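Local coordinates for protein PbICP-C (Plasmodium berghei, PDB 3PNR) that probably inhibits cysteine peptidases, as a Plasmodium member of the falstatin family of protein inhibitors, at residues I74-P79 with S97-V102; K89-S94 with V102-K107. One frame throughout, in Å; residues are numbered along the deposited sequence.

Contact 1: I74-P79 with S97-V102; sequences IHKDEP and SEEISV. With CD (cadmium ion), chain F.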
loop_
_atom_site.group_PDB
_atom_site.type_symbol
_atom_site.label_atom_id
_atom_site.label_comp_id
_atom_site.label_asym_id
_atom_site.label_seq_id
_atom_site.Cartn_x
_atom_site.Cartn_y
_atom_site.Cartn_z
ATOM N N ILE B 74 -21.519 -16.459 -9.253
ATOM C CA ILE B 74 -21.702 -17.674 -10.035
ATOM C C ILE B 74 -22.954 -17.482 -10.891
ATOM O O ILE B 74 -24.016 -17.150 -10.362
ATOM C CB ILE B 74 -21.906 -18.900 -9.124
ATOM C CG1 ILE B 74 -20.881 -18.909 -7.992
ATOM C CG2 ILE B 74 -21.801 -20.189 -9.928
ATOM C CD1 ILE B 74 -19.528 -19.470 -8.398
ATOM N N HIS B 75 -22.834 -17.669 -12.204
ATOM C CA HIS B 75 -23.973 -17.479 -13.109
ATOM C C HIS B 75 -24.190 -18.666 -14.046
ATOM O O HIS B 75 -23.249 -19.377 -14.402
ATOM C CB HIS B 75 -23.799 -16.213 -13.959
ATOM C CG HIS B 75 -23.446 -14.992 -13.166
ATOM N ND1 HIS B 75 -24.397 -14.176 -12.592
ATOM C CD2 HIS B 75 -22.246 -14.448 -12.856
ATOM C CE1 HIS B 75 -23.798 -13.182 -11.958
ATOM N NE2 HIS B 75 -22.493 -13.325 -12.102
ATOM N N LYS B 76 -25.438 -18.874 -14.448
ATOM C CA LYS B 76 -25.720 -19.774 -15.558
ATOM C C LYS B 76 -25.618 -18.968 -16.840
ATOM O O LYS B 76 -25.098 -19.449 -17.848
ATOM C CB LYS B 76 -27.105 -20.404 -15.424
ATOM C CG LYS B 76 -27.148 -21.587 -14.474
ATOM C CD LYS B 76 -26.162 -22.664 -14.908
ATOM C CE LYS B 76 -25.884 -23.658 -13.790
ATOM N NZ LYS B 76 -27.131 -24.287 -13.275
ATOM N N ASP B 77 -26.107 -17.733 -16.784
ATOM C CA ASP B 77 -25.976 -16.784 -17.888
ATOM C C ASP B 77 -24.536 -16.303 -18.037
ATOM O O ASP B 77 -23.852 -16.050 -17.043
ATOM C CB ASP B 77 -26.874 -15.565 -17.648
ATOM C CG ASP B 77 -26.527 -14.828 -16.361
ATOM O OD1 ASP B 77 -26.567 -15.474 -15.290
ATOM O OD2 ASP B 77 -26.212 -13.615 -16.418
ATOM N N GLU B 78 -24.080 -16.175 -19.278
ATOM C CA GLU B 78 -22.813 -15.511 -19.544
ATOM C C GLU B 78 -22.912 -14.103 -18.967
ATOM O O GLU B 78 -23.782 -13.326 -19.371
ATOM C CB GLU B 78 -22.540 -15.449 -21.043
ATOM C CG GLU B 78 -21.228 -14.784 -21.411
ATOM C CD GLU B 78 -21.038 -14.670 -22.912
ATOM O OE1 GLU B 78 -22.000 -14.271 -23.608
ATOM O OE2 GLU B 78 -19.925 -14.981 -23.397
ATOM N N PRO B 79 -22.021 -13.772 -18.013
ATOM C CA PRO B 79 -22.120 -12.531 -17.236
ATOM C C PRO B 79 -21.615 -11.303 -17.998
ATOM O O PRO B 79 -20.590 -11.357 -18.684
ATOM C CB PRO B 79 -21.215 -12.803 -16.022
ATOM C CG PRO B 79 -20.709 -14.229 -16.182
ATOM C CD PRO B 79 -20.834 -14.551 -17.632
ATOM N N SER B 97 -24.221 -23.794 -2.949
ATOM C CA SER B 97 -25.522 -24.217 -3.459
ATOM C C SER B 97 -25.568 -25.733 -3.631
ATOM O O SER B 97 -24.570 -26.423 -3.415
ATOM C CB SER B 97 -25.852 -23.521 -4.785
ATOM O OG SER B 97 -25.116 -24.081 -5.861
ATOM N N GLU B 98 -26.732 -26.246 -4.014
ATOM C CA GLU B 98 -26.890 -27.674 -4.249
ATOM C C GLU B 98 -26.004 -28.127 -5.406
ATOM O O GLU B 98 -25.464 -29.233 -5.389
ATOM C CB GLU B 98 -28.355 -28.012 -4.537
ATOM C CG GLU B 98 -28.961 -27.246 -5.712
ATOM C CD GLU B 98 -30.317 -27.793 -6.138
ATOM O OE1 GLU B 98 -31.022 -28.382 -5.289
ATOM O OE2 GLU B 98 -30.679 -27.630 -7.324
ATOM N N GLU B 99 -25.847 -27.258 -6.400
ATOM C CA GLU B 99 -25.116 -27.595 -7.617
ATOM C C GLU B 99 -23.609 -27.387 -7.493
ATOM O O GLU B 99 -22.821 -28.207 -7.966
ATOM C CB GLU B 99 -25.645 -26.774 -8.792
ATOM C CG GLU B 99 -27.151 -26.839 -8.966
ATOM C CD GLU B 99 -27.651 -25.898 -10.040
ATOM O OE1 GLU B 99 -27.156 -24.752 -10.106
ATOM O OE2 GLU B 99 -28.542 -26.300 -10.816
ATOM N N ILE B 100 -23.212 -26.287 -6.861
ATOM C CA ILE B 100 -21.802 -25.910 -6.812
ATOM C C ILE B 100 -21.458 -25.127 -5.547
ATOM O O ILE B 100 -22.327 -24.513 -4.927
ATOM C CB ILE B 100 -21.420 -25.061 -8.050
ATOM C CG1 ILE B 100 -19.898 -24.890 -8.155
ATOM C CG2 ILE B 100 -22.143 -23.712 -8.015
ATOM C CD1 ILE B 100 -19.417 -24.535 -9.563
ATOM N N SER B 101 -20.186 -25.157 -5.166
ATOM C CA SER B 101 -19.720 -24.341 -4.049
ATOM C C SER B 101 -18.352 -23.707 -4.340
ATOM O O SER B 101 -17.399 -24.397 -4.731
ATOM C CB SER B 101 -19.676 -25.157 -2.754
ATOM O OG SER B 101 -18.518 -25.969 -2.710
ATOM N N VAL B 102 -18.274 -22.389 -4.161
ATOM C CA VAL B 102 -17.024 -21.656 -4.361
ATOM C C VAL B 102 -16.753 -20.644 -3.239
ATOM O O VAL B 102 -17.652 -19.932 -2.779
ATOM C CB VAL B 102 -16.970 -20.959 -5.740
ATOM C CG1 VAL B 102 -15.523 -20.702 -6.135
ATOM C CG2 VAL B 102 -17.668 -21.808 -6.804
HETATM CD CD CD F . -26.495 -13.841 -13.777
HETATM O O HOH W 1 -27.063 -14.154 -11.343
#
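The carbonyl O of I100, whose side chain packs on I74, is gripped by two groups of one residue. S97 N donates to it at 2.8 Å. S97 OG donates to the same I100 O at 3.0 Å, in the carbonyl plane and on a lone pair. Both bonds hold the turn between strands 95-96 and 100-107. E99 in this turn reaches out with an extended chain to K76, and K76 NZ lies 3.2 Å from E99 OE1 in a salt bridge. The ammonium group sits above the carboxylate plane. The lysine chain is bent at chi2 and chi4, and its end comes nearer to E99 than the direction of its CB would suggest. The contact spans the two sheets of an immunoglobulin-like beta sandwich, consistent with this inhibitor family. I74, on edge strand 68-75, uses both branches: CG2 meets I100 CG2 at 4.0 Å, while CD1 packs on V102 CG2. F95 and I163 also touch I74. Just beyond I74 the chain binds a cadmium ion. H75 ND1 coordinates the cadmium at 2.4 Å. D77 chelates it through both oxygens, with OD1 at 2.2 Å and OD2 at 2.7 Å from the metal, and a water is a further ligand.

Contact 2: K89-S94 with V102-K107; sequences KLTKKS and VTQPKK
S94 OG accepts the backbone N-H of Q104, with S94 OG 2.9 Å from Q104 N and an N-H...O angle of 159°. A second bond runs between the same two parts of the chain, from Q104 NE2 to K93 O at 3.1 Å. It is almost as straight, at 157°. K93 O lies in the plane of the Q104 amide, although the amide nitrogen is itself tilted out of the K93 carbonyl plane. Q104 NE2 also donates to L71 O. These two acceptors should fix the rotation of the buried amide. With Q104 CG anti to its own carbonyl carbon (chi1 -76°), this CG passes beside K93 O at 3.3 Å and beside K92 O at 3.6 Å. A bend at chi2 then carries the amide back along the loop towards T91. T91 brings its CG2 methyl up to the amide nitrogen, and the two side chains cross at about a right angle. S94 packs more closely on backbone than on side chains. Its CB lies 3.6 Å from V102 O, and its OG sits beside T103 CA. T103 turns its hydroxyl to the other flank, where OG1 bonds V152 N. The loop 89-94 leads directly into strand 95-96, whose F95 pairs with V102 through the backbone. Residues 103-105 form the irregular break in strand 100-107. Strand 146-155 holds the far edge of this strand, with S151 bonded to T103 O. From the opposing sheet, strand 68-75 places V70 against T91 and Q104, and L71 against P105.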
loop_
_atom_site.group_PDB
_atom_site.type_symbol
_atom_site.label_atom_id
_atom_site.label_comp_id
_atom_site.label_asym_id
_atom_site.label_seq_id
_atom_site.Cartn_x
_atom_site.Cartn_y
_atom_site.Cartn_z
ATOM N N LYS B 89 -17.772 -2.232 -0.638
ATOM C CA LYS B 89 -17.561 -2.757 0.706
ATOM C C LYS B 89 -17.138 -4.223 0.712
ATOM O O LYS B 89 -17.081 -4.883 -0.331
ATOM C CB LYS B 89 -18.824 -2.568 1.555
ATOM C CG LYS B 89 -19.246 -1.111 1.679
ATOM C CD LYS B 89 -20.498 -0.946 2.525
ATOM C CE LYS B 89 -20.893 0.526 2.626
ATOM N NZ LYS B 89 -22.105 0.741 3.467
ATOM N N LEU B 90 -16.841 -4.723 1.903
ATOM C CA LEU B 90 -16.351 -6.081 2.070
ATOM C C LEU B 90 -17.393 -7.128 1.656
ATOM O O LEU B 90 -18.554 -7.058 2.058
ATOM C CB LEU B 90 -15.930 -6.296 3.523
ATOM C CG LEU B 90 -14.498 -6.810 3.695
ATOM C CD1 LEU B 90 -13.881 -6.320 5.018
ATOM C CD2 LEU B 90 -14.446 -8.328 3.565
ATOM N N THR B 91 -16.968 -8.097 0.850
ATOM C CA THR B 91 -17.841 -9.182 0.414
ATOM C C THR B 91 -17.450 -10.470 1.121
ATOM O O THR B 91 -16.522 -11.160 0.697
ATOM C CB THR B 91 -17.770 -9.384 -1.117
ATOM O OG1 THR B 91 -18.475 -8.324 -1.775
ATOM C CG2 THR B 91 -18.392 -10.697 -1.516
ATOM N N LYS B 92 -18.164 -10.799 2.195
ATOM C CA LYS B 92 -17.778 -11.923 3.057
ATOM C C LYS B 92 -18.299 -13.302 2.631
ATOM O O LYS B 92 -17.563 -14.290 2.679
ATOM C CB LYS B 92 -18.150 -11.641 4.516
ATOM C CG LYS B 92 -17.163 -10.733 5.234
ATOM C CD LYS B 92 -17.200 -10.956 6.740
ATOM C CE LYS B 92 -15.932 -10.436 7.410
ATOM N NZ LYS B 92 -15.783 -10.936 8.807
ATOM N N LYS B 93 -19.559 -13.366 2.214
ATOM C CA LYS B 93 -20.185 -14.641 1.867
ATOM C C LYS B 93 -19.442 -15.419 0.774
ATOM O O LYS B 93 -19.122 -14.870 -0.284
ATOM C CB LYS B 93 -21.638 -14.426 1.431
ATOM C CG LYS B 93 -22.497 -13.663 2.423
ATOM C CD LYS B 93 -23.964 -13.721 2.028
ATOM C CE LYS B 93 -24.466 -15.162 1.988
ATOM N NZ LYS B 93 -25.838 -15.279 1.398
ATOM N N SER B 94 -19.180 -16.700 1.046
ATOM C CA SER B 94 -18.739 -17.651 0.026
ATOM C C SER B 94 -19.962 -18.235 -0.674
ATOM O O SER B 94 -21.092 -18.025 -0.234
ATOM C CB SER B 94 -17.912 -18.779 0.646
ATOM O OG SER B 94 -16.547 -18.418 0.755
ATOM N N VAL B 102 -18.274 -22.389 -4.161
ATOM C CA VAL B 102 -17.024 -21.656 -4.361
ATOM C C VAL B 102 -16.753 -20.644 -3.239
ATOM O O VAL B 102 -17.652 -19.932 -2.779
ATOM C CB VAL B 102 -16.970 -20.959 -5.740
ATOM C CG1 VAL B 102 -15.523 -20.702 -6.135
ATOM C CG2 VAL B 102 -17.668 -21.808 -6.804
ATOM N N THR B 103 -15.502 -20.588 -2.802
ATOM C CA THR B 103 -15.127 -19.777 -1.649
ATOM C C THR B 103 -14.510 -18.435 -2.038
ATOM O O THR B 103 -13.869 -18.321 -3.083
ATOM C CB THR B 103 -14.124 -20.532 -0.776
ATOM O OG1 THR B 103 -13.035 -20.976 -1.594
ATOM C CG2 THR B 103 -14.791 -21.736 -0.131
ATOM N N GLN B 104 -14.711 -17.426 -1.193
ATOM C CA GLN B 104 -14.043 -16.137 -1.361
ATOM C C GLN B 104 -12.536 -16.332 -1.258
ATOM O O GLN B 104 -12.067 -17.111 -0.425
ATOM C CB GLN B 104 -14.507 -15.142 -0.294
ATOM C CG GLN B 104 -15.892 -14.561 -0.528
ATOM C CD GLN B 104 -15.940 -13.610 -1.716
ATOM O OE1 GLN B 104 -14.909 -13.148 -2.209
ATOM N NE2 GLN B 104 -17.146 -13.316 -2.182
ATOM N N PRO B 105 -11.763 -15.633 -2.107
ATOM C CA PRO B 105 -10.310 -15.819 -2.016
ATOM C C PRO B 105 -9.790 -15.467 -0.621
ATOM O O PRO B 105 -10.280 -14.521 -0.000
ATOM C CB PRO B 105 -9.761 -14.852 -3.075
ATOM C CG PRO B 105 -10.891 -14.659 -4.039
ATOM C CD PRO B 105 -12.141 -14.707 -3.190
ATOM N N LYS B 106 -8.837 -16.251 -0.127
ATOM C CA LYS B 106 -8.199 -15.981 1.158
ATOM C C LYS B 106 -6.684 -16.143 1.071
ATOM O O LYS B 106 -6.165 -16.681 0.089
ATOM C CB LYS B 106 -8.801 -16.846 2.272
ATOM C CG LYS B 106 -10.158 -16.328 2.750
ATOM C CD LYS B 106 -10.715 -17.123 3.925
ATOM C CE LYS B 106 -12.071 -16.568 4.371
ATOM N NZ LYS B 106 -12.753 -17.429 5.387
ATOM N N LYS B 107 -5.988 -15.662 2.097
ATOM C CA LYS B 107 -4.529 -15.571 2.093
ATOM C C LYS B 107 -3.812 -16.858 1.695
ATOM O O LYS B 107 -4.105 -17.938 2.213
ATOM C CB LYS B 107 -4.021 -15.124 3.467
ATOM C CG LYS B 107 -4.678 -13.867 4.011
ATOM C CD LYS B 107 -4.008 -13.398 5.304
ATOM C CE LYS B 107 -4.402 -11.961 5.640
ATOM N NZ LYS B 107 -3.602 -11.390 6.764
#

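How the contacts relate
The chain first leaves strand 68-75 through 74-79, then runs along the loop segment 89-94. Strand 95-96 follows. Segment 97-102 makes the turn and starts strand 100-107, which continues through 102-107. Contact 1 closes the longer loop, with 17 residues between its segments. Contact 2 closes a shorter one, with 7 residues between. The segments alternate, so the contacts cross rather than nest. They share V102 on strand 100-107, and their centres lie about 15 Å apart. Contact 1 ties the end of edge strand 68-75 to the start of strand 100-107. Contact 2 fastens the connecting loop to the irregular middle of that strand.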